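Local coordinates for DUF115 domain-containing protein (Magnetospirillum magneticum AMB-1, PDB 5MU5) that probably glycosylates flagellin as a Maf-family glycosyltransferase and is involved in formation of the bacterial flagellum, at residues G61-R64 with I65-A69; R570-L573 with V574-M578; A649-S652 with D653-F657. All coordinates share one frame; numbering follows the deposited sequence.

The three contacts are short local arrangements in or next to helices, spread over one long chain. Contact 1 lies near the surface of the Maf N-terminal region, its centre about 34 Å from that of contact 2 and about 62 Å from that of contact 3; contacts 1 and 3 sit on opposite sides of the chain's centre. Contacts 2 and 3 belong to the helical bundle region, with centres about 34 Å apart and nearest atoms about 23 Å apart. Each bundle contact faces a different neighbour: contact 2 meets loops of the N-terminal region, whereas contact 3 meets the MptE-like region. No ligand or assigned active-site residue takes part in any of the three, and all are structural packing or capping.

Contact 1: G61-R64 with I65-A69; sequences GRKR and IEDMA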
loop_
_atom_site.group_PDB
_atom_site.type_symbol
_atom_site.label_atom_id
_atom_site.label_comp_id
_atom_site.label_asym_id
_atom_site.label_seq_id
_atom_site.Cartn_x
_atom_site.Cartn_y
_atom_site.Cartn_z
ATOM N N GLY A 61 -2.617 36.388 -21.426
ATOM C CA GLY A 61 -2.644 35.060 -20.815
ATOM C C GLY A 61 -1.614 34.906 -19.707
ATOM O O GLY A 61 -1.883 34.297 -18.672
ATOM N N ARG A 62 -0.428 35.459 -19.935
ATOM C CA ARG A 62 0.628 35.445 -18.949
ATOM C C ARG A 62 0.163 36.147 -17.685
ATOM O O ARG A 62 0.239 35.592 -16.593
ATOM C CB ARG A 62 1.886 36.131 -19.479
ATOM C CG ARG A 62 2.963 36.267 -18.422
ATOM C CD ARG A 62 4.229 36.894 -18.955
ATOM N NE ARG A 62 5.301 36.747 -17.986
ATOM C CZ ARG A 62 6.579 36.988 -18.230
ATOM N NH1 ARG A 62 6.980 37.410 -19.430
ATOM N NH2 ARG A 62 7.466 36.806 -17.262
ATOM N N LYS A 63 -0.313 37.372 -17.835
ATOM C CA LYS A 63 -0.806 38.138 -16.702
ATOM C C LYS A 63 -1.904 37.393 -15.948
ATOM O O LYS A 63 -1.936 37.431 -14.736
ATOM C CB LYS A 63 -1.336 39.486 -17.181
ATOM C CG LYS A 63 -1.859 40.387 -16.078
ATOM C CD LYS A 63 -2.377 41.671 -16.694
ATOM C CE LYS A 63 -2.913 42.631 -15.651
ATOM N NZ LYS A 63 -3.340 43.892 -16.313
ATOM N N ARG A 64 -2.801 36.728 -16.669
ATOM C CA ARG A 64 -3.898 35.991 -16.051
ATOM C C ARG A 64 -3.376 34.841 -15.179
ATOM O O ARG A 64 -3.757 34.710 -14.015
ATOM C CB ARG A 64 -4.859 35.465 -17.129
ATOM C CG ARG A 64 -6.029 34.625 -16.607
ATOM C CD ARG A 64 -7.072 34.303 -17.684
ATOM N NE ARG A 64 -8.414 34.135 -17.090
ATOM C CZ ARG A 64 -9.462 34.965 -17.238
ATOM N NH1 ARG A 64 -9.405 36.046 -18.019
ATOM N NH2 ARG A 64 -10.608 34.696 -16.617
ATOM N N ILE A 65 -2.476 34.034 -15.737
ATOM C CA ILE A 65 -1.940 32.887 -15.023
ATOM C C ILE A 65 -1.109 33.335 -13.814
ATOM O O ILE A 65 -1.171 32.715 -12.740
ATOM C CB ILE A 65 -1.140 31.926 -15.961
ATOM C CG1 ILE A 65 -1.010 30.549 -15.336
ATOM C CG2 ILE A 65 0.263 32.419 -16.281
ATOM C CD1 ILE A 65 -2.346 29.879 -15.074
ATOM N N GLU A 66 -0.359 34.423 -13.976
ATOM C CA GLU A 66 0.462 34.939 -12.887
ATOM C C GLU A 66 -0.390 35.501 -11.764
ATOM O O GLU A 66 -0.037 35.354 -10.595
ATOM C CB GLU A 66 1.468 35.978 -13.390
ATOM C CG GLU A 66 2.659 35.361 -14.133
ATOM C CD GLU A 66 3.673 36.390 -14.624
ATOM O OE1 GLU A 66 3.406 37.604 -14.533
ATOM O OE2 GLU A 66 4.746 35.987 -15.107
ATOM N N ASP A 67 -1.511 36.136 -12.118
ATOM C CA ASP A 67 -2.433 36.692 -11.129
ATOM C C ASP A 67 -3.131 35.584 -10.352
ATOM O O ASP A 67 -3.398 35.731 -9.159
ATOM C CB ASP A 67 -3.482 37.633 -11.782
ATOM C CG ASP A 67 -2.892 38.996 -12.206
ATOM O OD1 ASP A 67 -1.790 39.356 -11.732
ATOM O OD2 ASP A 67 -3.522 39.708 -13.025
ATOM N N MET A 68 -3.450 34.486 -11.029
ATOM C CA MET A 68 -4.063 33.345 -10.357
ATOM C C MET A 68 -3.120 32.750 -9.329
ATOM O O MET A 68 -3.563 32.393 -8.247
ATOM C CB MET A 68 -4.484 32.273 -11.346
ATOM C CG MET A 68 -5.690 32.687 -12.152
ATOM S SD MET A 68 -6.141 31.476 -13.404
ATOM C CE MET A 68 -6.527 30.040 -12.390
ATOM N N ALA A 69 -1.832 32.658 -9.658
ATOM C CA ALA A 69 -0.837 32.116 -8.733
ATOM C C ALA A 69 -0.694 33.033 -7.526
ATOM O O ALA A 69 -0.636 32.576 -6.395
ATOM C CB ALA A 69 0.510 31.920 -9.429
#
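Arg62 and Glu66 meet one helical turn apart, NE of Arg62 lying 3.0 Å from OE2 of Glu66 in a hydrogen-bonded salt bridge. The carboxylate oxygen comes in at the edge of the guanidinium, almost in its plane, and the N-H points at it nearly straight (172°). Seen from Glu66 the approach is different: NE lies above the carboxylate plane, and the two flat groups are steeply inclined, 76° apart. Arg62 leaves the backbone with CG trans to N (chi1 174°) and runs out fully extended, which carries NE out alongside the helix to Glu66 OE2. In the backbone of the same pair, Glu66 N donates to Arg62 O at 2.9 Å. This is an i to i+4 ion pair of an alpha-helix, placed in the first turns of helix 61-71 of the Maf N-terminal region. On the buried side, Ile65 CG2 presses to 3.2 Å from Arg62 O, and the Ile65 side chain also packs on Phe213 of strand 211-214 and on Tyr57. Tyr133 touches both members of the salt bridge, and Asp46 makes a long, weak ion pair with Arg62 NH1. Lys63 and Asp67 slant across one another on the exposed side: CG of Lys63 passes OD2 of Asp67 at 3.5 Å, but NZ of Lys63 stays 5.3 Å from that oxygen, so their opposite charges are near without contact.

Contact 2: R570-L573 with V574-M578; sequences RLML and VLSEM
Ser576 turns its hydroxyl back onto the preceding turn, where OG donates to Met572 O at 3.1 Å while Ser576 N donates to the same oxygen at 2.9 Å. The two donors reach this carbonyl oxygen from opposite faces of its plane, and the hydroxyl stands above the plane, not on a lone pair. OG can do this because it lies trans to the carbonyl carbon of Ser576 (chi1 -73°), leaning back along the helix. The Met572 chain, bent at its second and third torsions, brings its methyl CE to 3.7 Å from Ser576 OG. On another flank Leu571 and Leu575 run side by side in the same direction, CD1 of Leu571 resting 4.2 Å from CG of Leu575. Val574 lays CG2 on Arg570 O at 3.2 Å. These are i to i+4 pairs on helix 568-579 of the helical bundle, all carried by regular backbone bonds such as Leu575 N to Leu571 O at 3.0 Å. Farther out, Tyr605 of helix 589-609 touches both leucines, Ala602 meets Met572, and helix 546-564 covers Leu571 through Met561. Cys203, from a loop of the Maf N-terminal region, touches Met572 and Ser576. The buried hydroxyl thus has its proton used within its own helix, consistent with a serine packed between Met572 and Cys203 where bundle and N-terminal region meet.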
loop_
_atom_site.group_PDB
_atom_site.type_symbol
_atom_site.label_atom_id
_atom_site.label_comp_id
_atom_site.label_asym_id
_atom_site.label_seq_id
_atom_site.Cartn_x
_atom_site.Cartn_y
_atom_site.Cartn_z
ATOM N N ARG A 570 12.599 20.117 6.126
ATOM C CA ARG A 570 13.897 19.487 6.346
ATOM C C ARG A 570 13.760 18.310 7.322
ATOM O O ARG A 570 14.289 17.242 7.079
ATOM C CB ARG A 570 14.930 20.513 6.824
ATOM C CG ARG A 570 16.345 19.957 7.012
ATOM C CD ARG A 570 16.920 19.280 5.760
ATOM N NE ARG A 570 16.834 20.103 4.533
ATOM C CZ ARG A 570 17.205 19.697 3.309
ATOM N NH1 ARG A 570 17.698 18.467 3.111
ATOM N NH2 ARG A 570 17.077 20.523 2.270
ATOM N N LEU A 571 13.017 18.514 8.400
ATOM C CA LEU A 571 12.759 17.473 9.381
ATOM C C LEU A 571 12.108 16.273 8.754
ATOM O O LEU A 571 12.503 15.143 9.053
ATOM C CB LEU A 571 11.846 17.995 10.494
ATOM C CG LEU A 571 11.420 16.970 11.533
ATOM C CD1 LEU A 571 12.638 16.267 12.110
ATOM C CD2 LEU A 571 10.625 17.674 12.615
ATOM N N MET A 572 11.108 16.509 7.899
ATOM C CA MET A 572 10.418 15.395 7.193
ATOM C C MET A 572 11.320 14.686 6.224
ATOM O O MET A 572 11.274 13.468 6.131
ATOM C CB MET A 572 9.194 15.859 6.406
ATOM C CG MET A 572 7.902 15.910 7.176
ATOM S SD MET A 572 7.417 14.410 8.058
ATOM C CE MET A 572 7.895 13.064 6.964
ATOM N N LEU A 573 12.135 15.443 5.492
ATOM C CA LEU A 573 13.101 14.834 4.573
ATOM C C LEU A 573 14.054 13.939 5.332
ATOM O O LEU A 573 14.356 12.842 4.889
ATOM C CB LEU A 573 13.912 15.885 3.804
ATOM C CG LEU A 573 13.150 16.600 2.691
ATOM C CD1 LEU A 573 13.854 17.882 2.249
ATOM C CD2 LEU A 573 12.935 15.667 1.514
ATOM N N VAL A 574 14.508 14.394 6.488
ATOM C CA VAL A 574 15.449 13.600 7.273
ATOM C C VAL A 574 14.799 12.327 7.823
ATOM O O VAL A 574 15.399 11.265 7.767
ATOM C CB VAL A 574 16.080 14.424 8.403
ATOM C CG1 VAL A 574 16.945 13.552 9.302
ATOM C CG2 VAL A 574 16.936 15.532 7.811
ATOM N N LEU A 575 13.579 12.426 8.338
ATOM C CA LEU A 575 12.891 11.240 8.868
ATOM C C LEU A 575 12.549 10.252 7.763
ATOM O O LEU A 575 12.672 9.037 7.943
ATOM C CB LEU A 575 11.599 11.615 9.602
ATOM C CG LEU A 575 11.749 12.339 10.935
ATOM C CD1 LEU A 575 10.370 12.767 11.435
ATOM C CD2 LEU A 575 12.459 11.455 11.956
ATOM N N SER A 576 12.093 10.761 6.625
ATOM C CA SER A 576 11.763 9.875 5.510
ATOM C C SER A 576 12.974 9.060 5.095
ATOM O O SER A 576 12.879 7.825 4.995
ATOM C CB SER A 576 11.227 10.645 4.314
ATOM O OG SER A 576 9.910 11.087 4.592
ATOM N N GLU A 577 14.106 9.741 4.884
ATOM C CA GLU A 577 15.352 9.060 4.511
ATOM C C GLU A 577 15.713 7.928 5.480
ATOM O O GLU A 577 16.128 6.864 5.047
ATOM C CB GLU A 577 16.518 10.042 4.400
ATOM C CG GLU A 577 17.864 9.366 4.170
ATOM C CD GLU A 577 18.994 10.360 3.971
ATOM O OE1 GLU A 577 18.829 11.551 4.333
ATOM O OE2 GLU A 577 20.058 9.953 3.456
ATOM N N MET A 578 15.536 8.157 6.775
ATOM C CA MET A 578 15.797 7.128 7.773
ATOM C C MET A 578 14.773 6.005 7.813
ATOM O O MET A 578 15.109 4.893 8.167
ATOM C CB MET A 578 15.800 7.742 9.159
ATOM C CG MET A 578 16.990 8.609 9.427
ATOM S SD MET A 578 16.801 9.427 11.015
ATOM C CE MET A 578 18.272 10.458 10.975
#

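Contact 3: A649-S652 with D653-F657; sequences AFES and DEELF
Asp653 begins helix 653-661 directly after its N-cap, Ser652. Its carboxylate is shared: OD1 takes a weak bond from Glu654 N, and OD2 accepts from Ala327 N, joining this helix start to the MptE-like region. Glu654 follows, its N lying 3.2 Å from Ser652 OG in a weak capping bond; its side chain leads outward to a salt bridge with Arg331. Glu655 is the residue that folds back. Its N approaches Ser652 OG in a second weak bond, and its CG, trans to the backbone N (chi1 -175°), starts an extended chain towards the loop. There OE1 of Glu655 accepts from Glu651 N at 2.7 Å, with the N-H arriving from above the carboxylate plane. A capping box has the same Ser-x-x-Glu pattern, but there the glutamate returns to the N-cap amide; here it takes the amide one residue earlier. The other oxygen, OE2, lies at the edge of the Phe650 ring, 3.7 Å from CD1, and has a long, weak ion pair with Lys659. Leu656 closes the turn. Its N donates to Ser652 O at 3.3 Å, nearly straight and in the carbonyl plane, while its CD1 sits over one face of the Phe650 ring in a CH-pi contact, 3.8 Å from the ring centroid. Trp642 of helix 618-646 meets Phe650 edge-to-face and also touches Leu656, so the ring lies between helix 618-646 and helix 653-661. Glu651 OE1 and Glu655 OE1 are only 3.5 Å apart; this proximity could raise the pKa of one carboxylate, a cost that the amide of Glu651 and the nearby helix N-terminus would probably offset.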
loop_
_atom_site.group_PDB
_atom_site.type_symbol
_atom_site.label_atom_id
_atom_site.label_comp_id
_atom_site.label_asym_id
_atom_site.label_seq_id
_atom_site.Cartn_x
_atom_site.Cartn_y
_atom_site.Cartn_z
ATOM N N ALA A 649 7.769 -15.823 25.945
ATOM C CA ALA A 649 6.925 -16.075 27.112
ATOM C C ALA A 649 5.463 -15.655 26.960
ATOM O O ALA A 649 4.611 -16.151 27.687
ATOM C CB ALA A 649 7.533 -15.424 28.342
ATOM N N PHE A 650 5.149 -14.750 26.039
ATOM C CA PHE A 650 3.740 -14.366 25.849
ATOM C C PHE A 650 2.929 -15.609 25.504
ATOM O O PHE A 650 3.277 -16.323 24.578
ATOM C CB PHE A 650 3.562 -13.327 24.736
ATOM C CG PHE A 650 4.256 -12.023 24.999
ATOM C CD1 PHE A 650 3.825 -11.189 26.028
ATOM C CD2 PHE A 650 5.326 -11.617 24.204
ATOM C CE1 PHE A 650 4.462 -9.978 26.271
ATOM C CE2 PHE A 650 5.964 -10.405 24.440
ATOM C CZ PHE A 650 5.534 -9.590 25.476
ATOM N N GLU A 651 1.869 -15.878 26.260
ATOM C CA GLU A 651 1.020 -17.050 26.013
ATOM C C GLU A 651 0.162 -16.922 24.754
ATOM O O GLU A 651 -0.208 -17.930 24.160
ATOM C CB GLU A 651 0.124 -17.311 27.221
ATOM C CG GLU A 651 0.897 -17.756 28.454
ATOM C CD GLU A 651 0.095 -17.660 29.748
ATOM O OE1 GLU A 651 -0.977 -17.013 29.762
ATOM O OE2 GLU A 651 0.551 -18.222 30.769
ATOM N N SER A 652 -0.173 -15.689 24.368
ATOM C CA SER A 652 -0.963 -15.434 23.160
ATOM C C SER A 652 -0.898 -13.966 22.743
ATOM O O SER A 652 -0.423 -13.105 23.493
ATOM C CB SER A 652 -2.429 -15.803 23.380
ATOM O OG SER A 652 -3.110 -14.753 24.047
ATOM N N ASP A 653 -1.408 -13.692 21.549
ATOM C CA ASP A 653 -1.472 -12.331 21.016
ATOM C C ASP A 653 -2.258 -11.403 21.929
ATOM O O ASP A 653 -1.939 -10.210 22.026
ATOM C CB ASP A 653 -2.160 -12.314 19.640
ATOM C CG ASP A 653 -3.640 -12.762 19.695
ATOM O OD1 ASP A 653 -3.980 -13.624 20.550
ATOM O OD2 ASP A 653 -4.458 -12.252 18.888
ATOM N N GLU A 654 -3.303 -11.951 22.566
ATOM C CA GLU A 654 -4.193 -11.161 23.414
ATOM C C GLU A 654 -3.519 -10.802 24.717
ATOM O O GLU A 654 -3.823 -9.772 25.282
ATOM C CB GLU A 654 -5.552 -11.856 23.637
ATOM C CG GLU A 654 -6.405 -11.884 22.361
ATOM C CD GLU A 654 -7.710 -12.684 22.477
ATOM O OE1 GLU A 654 -7.767 -13.677 23.231
ATOM O OE2 GLU A 654 -8.692 -12.325 21.787
ATOM N N GLU A 655 -2.586 -11.624 25.182
ATOM C CA GLU A 655 -1.832 -11.276 26.381
ATOM C C GLU A 655 -0.926 -10.084 26.053
ATOM O O GLU A 655 -0.904 -9.077 26.782
ATOM C CB GLU A 655 -0.997 -12.453 26.879
ATOM C CG GLU A 655 -0.290 -12.178 28.204
ATOM C CD GLU A 655 0.881 -13.117 28.477
ATOM O OE1 GLU A 655 0.746 -14.339 28.237
ATOM O OE2 GLU A 655 1.945 -12.632 28.934
ATOM N N LEU A 656 -0.189 -10.201 24.952
ATOM C CA LEU A 656 0.722 -9.145 24.505
ATOM C C LEU A 656 0.005 -7.808 24.308
ATOM O O LEU A 656 0.477 -6.757 24.795
ATOM C CB LEU A 656 1.400 -9.549 23.202
ATOM C CG LEU A 656 2.214 -8.480 22.485
ATOM C CD1 LEU A 656 3.257 -7.849 23.397
ATOM C CD2 LEU A 656 2.888 -9.137 21.298
ATOM N N PHE A 657 -1.126 -7.873 23.600
ATOM C CA PHE A 657 -1.941 -6.701 23.293
ATOM C C PHE A 657 -2.500 -6.068 24.561
ATOM O O PHE A 657 -2.497 -4.852 24.686
ATOM C CB PHE A 657 -3.082 -7.022 22.298
ATOM C CG PHE A 657 -3.773 -5.796 21.767
ATOM C CD1 PHE A 657 -3.140 -4.979 20.825
ATOM C CD2 PHE A 657 -5.040 -5.427 22.224
ATOM C CE1 PHE A 657 -3.752 -3.824 20.347
ATOM C CE2 PHE A 657 -5.668 -4.286 21.734
ATOM C CZ PHE A 657 -5.020 -3.481 20.797
#